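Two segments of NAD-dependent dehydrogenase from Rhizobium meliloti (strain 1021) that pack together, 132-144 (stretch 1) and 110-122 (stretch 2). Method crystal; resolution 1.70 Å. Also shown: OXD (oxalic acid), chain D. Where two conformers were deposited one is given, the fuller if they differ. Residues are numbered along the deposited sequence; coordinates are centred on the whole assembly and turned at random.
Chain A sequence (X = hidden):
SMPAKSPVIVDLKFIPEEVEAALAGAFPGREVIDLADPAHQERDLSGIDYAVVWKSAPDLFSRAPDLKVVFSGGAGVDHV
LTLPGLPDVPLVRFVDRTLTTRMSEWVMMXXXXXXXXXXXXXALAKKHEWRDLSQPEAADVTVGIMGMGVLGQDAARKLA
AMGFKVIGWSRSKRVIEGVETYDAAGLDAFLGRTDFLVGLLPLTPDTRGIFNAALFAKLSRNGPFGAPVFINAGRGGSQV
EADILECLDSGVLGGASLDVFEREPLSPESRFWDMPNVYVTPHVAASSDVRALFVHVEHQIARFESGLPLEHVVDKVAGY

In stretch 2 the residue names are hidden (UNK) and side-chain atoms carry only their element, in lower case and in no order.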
# COMPACT_ATOMS: atom_id res chain seq x y z
N ASP A 132 19.62 4.41 5.53
CA ASP A 132 18.96 4.24 4.23
C ASP A 132 19.39 2.94 3.60
O ASP A 132 20.59 2.63 3.61
CB ASP A 132 19.33 5.39 3.30
CG ASP A 132 18.84 6.73 3.81
OD1 ASP A 132 18.09 6.72 4.80
OD2 ASP A 132 19.19 7.79 3.24
N LEU A 133 18.45 2.18 3.05
CA LEU A 133 18.75 0.92 2.39
C LEU A 133 18.57 1.07 0.89
O LEU A 133 17.71 1.80 0.42
CB LEU A 133 17.79 -0.18 2.87
CG LEU A 133 17.77 -0.35 4.40
CD1 LEU A 133 16.68 -1.34 4.77
CD2 LEU A 133 19.13 -0.80 4.90
N SER A 134 19.37 0.33 0.14
CA SER A 134 19.19 0.29 -1.30
C SER A 134 17.79 -0.24 -1.59
O SER A 134 17.33 -1.20 -0.96
CB SER A 134 20.26 -0.56 -1.98
OG SER A 134 21.45 0.20 -2.13
N GLN A 135 17.10 0.38 -2.55
CA GLN A 135 15.67 0.17 -2.70
C GLN A 135 15.22 -0.02 -4.15
O GLN A 135 15.34 0.89 -4.97
CB GLN A 135 14.96 1.39 -2.09
CG GLN A 135 13.43 1.34 -2.17
CD GLN A 135 12.87 0.18 -1.40
OE1 GLN A 135 13.02 0.12 -0.18
NE2 GLN A 135 12.27 -0.77 -2.09
N PRO A 136 14.69 -1.20 -4.47
CA PRO A 136 14.09 -1.37 -5.80
C PRO A 136 12.78 -0.63 -5.95
O PRO A 136 12.13 -0.28 -4.95
CB PRO A 136 13.83 -2.88 -5.86
CG PRO A 136 13.71 -3.29 -4.46
CD PRO A 136 14.67 -2.45 -3.69
N GLU A 137 12.39 -0.36 -7.18
CA GLU A 137 11.07 0.18 -7.44
C GLU A 137 10.13 -1.00 -7.72
O GLU A 137 10.59 -2.15 -7.96
CB GLU A 137 11.07 1.18 -8.60
CG GLU A 137 11.42 0.60 -9.96
CD GLU A 137 11.27 1.59 -11.10
OE1 GLU A 137 10.16 2.11 -11.31
OE2 GLU A 137 12.26 1.80 -11.83
N ALA A 138 8.83 -0.74 -7.70
CA ALA A 138 7.86 -1.81 -7.94
C ALA A 138 8.08 -2.58 -9.24
O ALA A 138 7.94 -3.80 -9.29
CB ALA A 138 6.45 -1.26 -7.89
N ALA A 139 8.47 -1.85 -10.29
CA ALA A 139 8.70 -2.46 -11.61
C ALA A 139 9.83 -3.51 -11.62
O ALA A 139 9.90 -4.34 -12.53
CB ALA A 139 8.95 -1.39 -12.67
N ASP A 140 10.68 -3.49 -10.62
CA ASP A 140 11.76 -4.48 -10.44
C ASP A 140 11.28 -5.82 -9.86
O ASP A 140 12.06 -6.77 -9.80
CB ASP A 140 12.84 -3.93 -9.49
CG ASP A 140 13.53 -2.68 -10.03
OD1 ASP A 140 13.73 -2.58 -11.26
OD2 ASP A 140 13.91 -1.81 -9.19
N VAL A 141 10.02 -5.87 -9.42
CA VAL A 141 9.41 -7.05 -8.76
C VAL A 141 8.27 -7.58 -9.61
O VAL A 141 7.40 -6.82 -10.06
CB VAL A 141 8.89 -6.67 -7.37
CG1 VAL A 141 8.04 -7.79 -6.72
CG2 VAL A 141 10.07 -6.30 -6.48
N THR A 142 8.27 -8.89 -9.80
CA THR A 142 7.14 -9.57 -10.44
C THR A 142 6.26 -10.17 -9.36
O THR A 142 6.70 -11.03 -8.57
CB THR A 142 7.61 -10.65 -11.43
OG1 THR A 142 8.32 -10.01 -12.51
CG2 THR A 142 6.41 -11.37 -12.01
N VAL A 143 5.02 -9.71 -9.32
CA VAL A 143 3.98 -10.29 -8.45
C VAL A 143 3.23 -11.31 -9.28
O VAL A 143 2.73 -10.99 -10.37
CB VAL A 143 3.00 -9.24 -7.91
CG1 VAL A 143 1.98 -9.89 -6.98
CG2 VAL A 143 3.75 -8.12 -7.18
N GLY A 144 3.15 -12.52 -8.77
CA GLY A 144 2.44 -13.59 -9.45
C GLY A 144 1.24 -13.97 -8.62
O GLY A 144 1.40 -14.34 -7.46
N UNK A 110 0.35 -5.54 1.42
CA UNK A 110 1.40 -6.54 1.63
C UNK A 110 2.51 -6.38 0.61
O UNK A 110 3.70 -6.48 0.94
n UNK A 110 -1.28 -7.07 4.22
o UNK A 110 0.79 -7.92 4.48
c UNK A 110 -0.22 -7.74 3.79
c UNK A 110 -0.31 -8.29 2.39
c UNK A 110 0.87 -7.96 1.52
N UNK A 111 2.15 -6.19 -0.65
CA UNK A 111 3.19 -6.05 -1.68
C UNK A 111 4.08 -4.82 -1.38
O UNK A 111 5.29 -4.87 -1.60
c UNK A 111 2.59 -5.98 -3.08
s UNK A 111 1.86 -7.58 -3.57
N UNK A 112 3.49 -3.72 -0.92
CA UNK A 112 4.28 -2.55 -0.56
C UNK A 112 5.13 -2.75 0.69
O UNK A 112 6.32 -2.34 0.71
c UNK A 112 1.76 0.28 -1.49
c UNK A 112 3.41 -1.31 -0.44
c UNK A 112 3.82 -0.38 -2.77
c UNK A 112 2.79 -0.82 -1.75
N UNK A 113 4.57 -3.40 1.71
CA UNK A 113 5.32 -3.69 2.94
C UNK A 113 6.57 -4.50 2.62
O UNK A 113 7.65 -4.22 3.14
c UNK A 113 4.46 -4.44 3.94
c UNK A 113 4.08 -2.74 5.71
c UNK A 113 3.39 -3.66 4.73
c UNK A 113 2.52 -4.67 5.47
N UNK A 114 6.43 -5.51 1.78
CA UNK A 114 7.59 -6.32 1.38
C UNK A 114 8.55 -5.57 0.45
O UNK A 114 9.76 -5.56 0.67
c UNK A 114 6.44 -9.88 3.60
c UNK A 114 5.24 -8.89 2.06
n UNK A 114 5.21 -9.72 3.15
n UNK A 114 7.25 -9.18 2.84
c UNK A 114 7.13 -7.66 0.81
c UNK A 114 6.52 -8.54 1.85
N UNK A 115 8.01 -4.89 -0.56
CA UNK A 115 8.85 -4.11 -1.48
C UNK A 115 9.68 -3.09 -0.75
O UNK A 115 10.88 -2.95 -0.99
c UNK A 115 8.00 -3.39 -2.51
c UNK A 115 7.70 -1.53 -4.19
c UNK A 115 8.72 -2.40 -3.46
c UNK A 115 9.64 -3.16 -4.40
N UNK A 116 9.01 -2.35 0.13
CA UNK A 116 9.63 -1.21 0.79
C UNK A 116 10.34 -1.57 2.12
O UNK A 116 10.72 -0.71 2.88
c UNK A 116 9.54 3.43 -1.16
c UNK A 116 8.01 0.46 -0.32
n UNK A 116 10.10 4.39 -0.44
n UNK A 116 8.93 3.74 -2.29
c UNK A 116 8.60 -0.10 0.98
c UNK A 116 9.02 1.01 -1.33
n UNK A 116 9.65 2.17 -0.73
N UNK A 117 10.58 -2.85 2.33
CA UNK A 117 11.48 -3.34 3.39
C UNK A 117 11.03 -2.81 4.75
O UNK A 117 11.83 -2.41 5.59
c UNK A 117 12.92 -2.95 3.09
o UNK A 117 15.71 -3.77 1.74
c UNK A 117 14.77 -3.05 1.39
c UNK A 117 13.35 -3.41 1.72
n UNK A 117 14.95 -1.93 0.72
N UNK A 118 9.72 -2.86 4.96
CA UNK A 118 9.14 -2.27 6.16
C UNK A 118 9.69 -2.90 7.43
O UNK A 118 10.03 -2.17 8.37
c UNK A 118 7.63 -2.38 6.13
c UNK A 118 6.30 -0.26 8.74
c UNK A 118 6.35 -2.42 8.38
c UNK A 118 6.98 -1.82 7.35
n UNK A 118 5.92 -1.43 9.23
n UNK A 118 6.95 -0.47 7.61
N UNK A 119 9.81 -4.23 7.46
CA UNK A 119 10.34 -4.87 8.67
C UNK A 119 11.81 -4.49 8.97
O UNK A 119 12.16 -4.26 10.12
n UNK A 119 7.20 -9.18 10.77
c UNK A 119 10.09 -6.38 8.70
c UNK A 119 8.65 -6.71 9.14
n UNK A 119 5.26 -8.31 11.57
c UNK A 119 8.42 -6.62 10.66
c UNK A 119 6.50 -8.13 11.15
n UNK A 119 7.04 -6.91 11.10
N UNK A 120 12.63 -4.36 7.93
CA UNK A 120 14.00 -3.88 8.10
C UNK A 120 14.05 -2.48 8.69
O UNK A 120 14.81 -2.22 9.61
c UNK A 120 14.77 -3.94 6.80
N UNK A 121 13.23 -1.57 8.16
CA UNK A 121 13.18 -0.21 8.67
C UNK A 121 12.60 -0.15 10.07
O UNK A 121 13.05 0.65 10.88
o UNK A 121 15.44 2.27 3.14
c UNK A 121 14.72 1.88 4.25
c UNK A 121 14.44 1.81 6.62
c UNK A 121 12.80 0.80 5.22
c UNK A 121 15.18 2.20 5.50
c UNK A 121 13.55 1.16 4.11
c UNK A 121 13.25 1.10 6.50
c UNK A 121 12.44 0.73 7.71
N UNK A 122 11.66 -1.05 10.39
CA UNK A 122 11.16 -1.12 11.78
C UNK A 122 12.22 -1.64 12.74
O UNK A 122 12.31 -1.16 13.87
o UNK A 122 8.17 0.99 11.32
c UNK A 122 8.21 -0.10 11.93
o UNK A 122 7.95 -0.20 13.13
c UNK A 122 9.90 -1.97 11.88
c UNK A 122 8.67 -1.35 11.21
C1 OXD D . 5.09 -2.50 12.52
C2 OXD D . 5.68 -3.70 11.96
O3 OXD D . 4.88 -2.45 13.75
O4 OXD D . 5.22 -4.16 10.90
O5 OXD D . 4.79 -1.57 11.76
O6 OXD D . 6.64 -4.24 12.54
O HOH W 1 18.31 -3.42 0.78
O HOH W 2 13.70 2.41 1.03

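Position 110 carries three carbons, the third bearing one oxygen and one nitrogen, and stays clear of stretch 1: Gln110, satisfied elsewhere in the structure. Position 111 has one carbon, then a sulfur; that is Cys111, pointing toward stretch 1, where its SG lies 4.1 Å from Val143 CG2. Positions 112 and 113 each show four carbons forked at the second, the pattern of Leu112 and Leu113; both are buried without contacting stretch 1. At 114, one carbon leads to a five-membered ring with two nitrogens, out of reach: His114.

Position 115 has four carbons, again forked at the second, sitting among apolar groups: Leu115. Its CD1 meets Val141 CG2 at 3.8 Å and Pro136 CG at 4.1 Å, while its CD2 lies 3.9 Å from Ala138 CB. The backbone works too, since Gln135 NE2 donates to Leu115 O (2.8 Å), and the same nitrogen donates to Pro136 O (2.9 Å).

At 116, three carbons, a nitrogen and a carbon with two more nitrogens make Arg116. Its CB points away, yet the chain curls back through three m rotamers, so Gln135 CG lies over one face of the guanidinium. This is the first residue after the helix to leave helical phi/psi.

Position 117 has three carbons, the third carrying one oxygen and one nitrogen, which makes an amide: Gln117, at the N-cap position with phi/psi of 56/43. Its NE2 donates to both Gln135 OE1 and the backbone Ser134 O, at 3.0 Å each, which fixes which end of the amide faces stretch 1. Its OE1 accepts from water 1, which also donates to Ser134 O.

At 118 one carbon leads to a five-membered ring of three carbons and two nitrogens, His118; at 119 three carbons, a nitrogen and a carbon with two more nitrogens make Arg119. Neither reaches stretch 1; both bind oxalic acid: His118 NE2 donates to OXD O5 at 2.8 Å, Arg119 NE to OXD O6 at 3.1 Å.

The lone carbon at 120 lies 3.8 Å from Leu133 CD1: Ala120. At 121 a six-carbon ring bears an oxygen, hence Tyr121; Leu133 N donates to its OH (3.0 Å), and Leu133 CD1 sits over the ring face, 4.0 Å from the centroid. Position 122, three carbons ending in two oxygens, is Glu122, out of reach of stretch 1.

The rule is polar matching where the helix breaks: Gln135 donates to the carbonyl of Leu115 and accepts from Gln117, while water 2 bridges Gln135 OE1 and Tyr121 OH. Apolar packing flanks this centre, around Leu115 and Cys111 in one direction along the chain and Tyr121 in the other.

Stretch 2 (110-122) QCLLHLRQHRAYE
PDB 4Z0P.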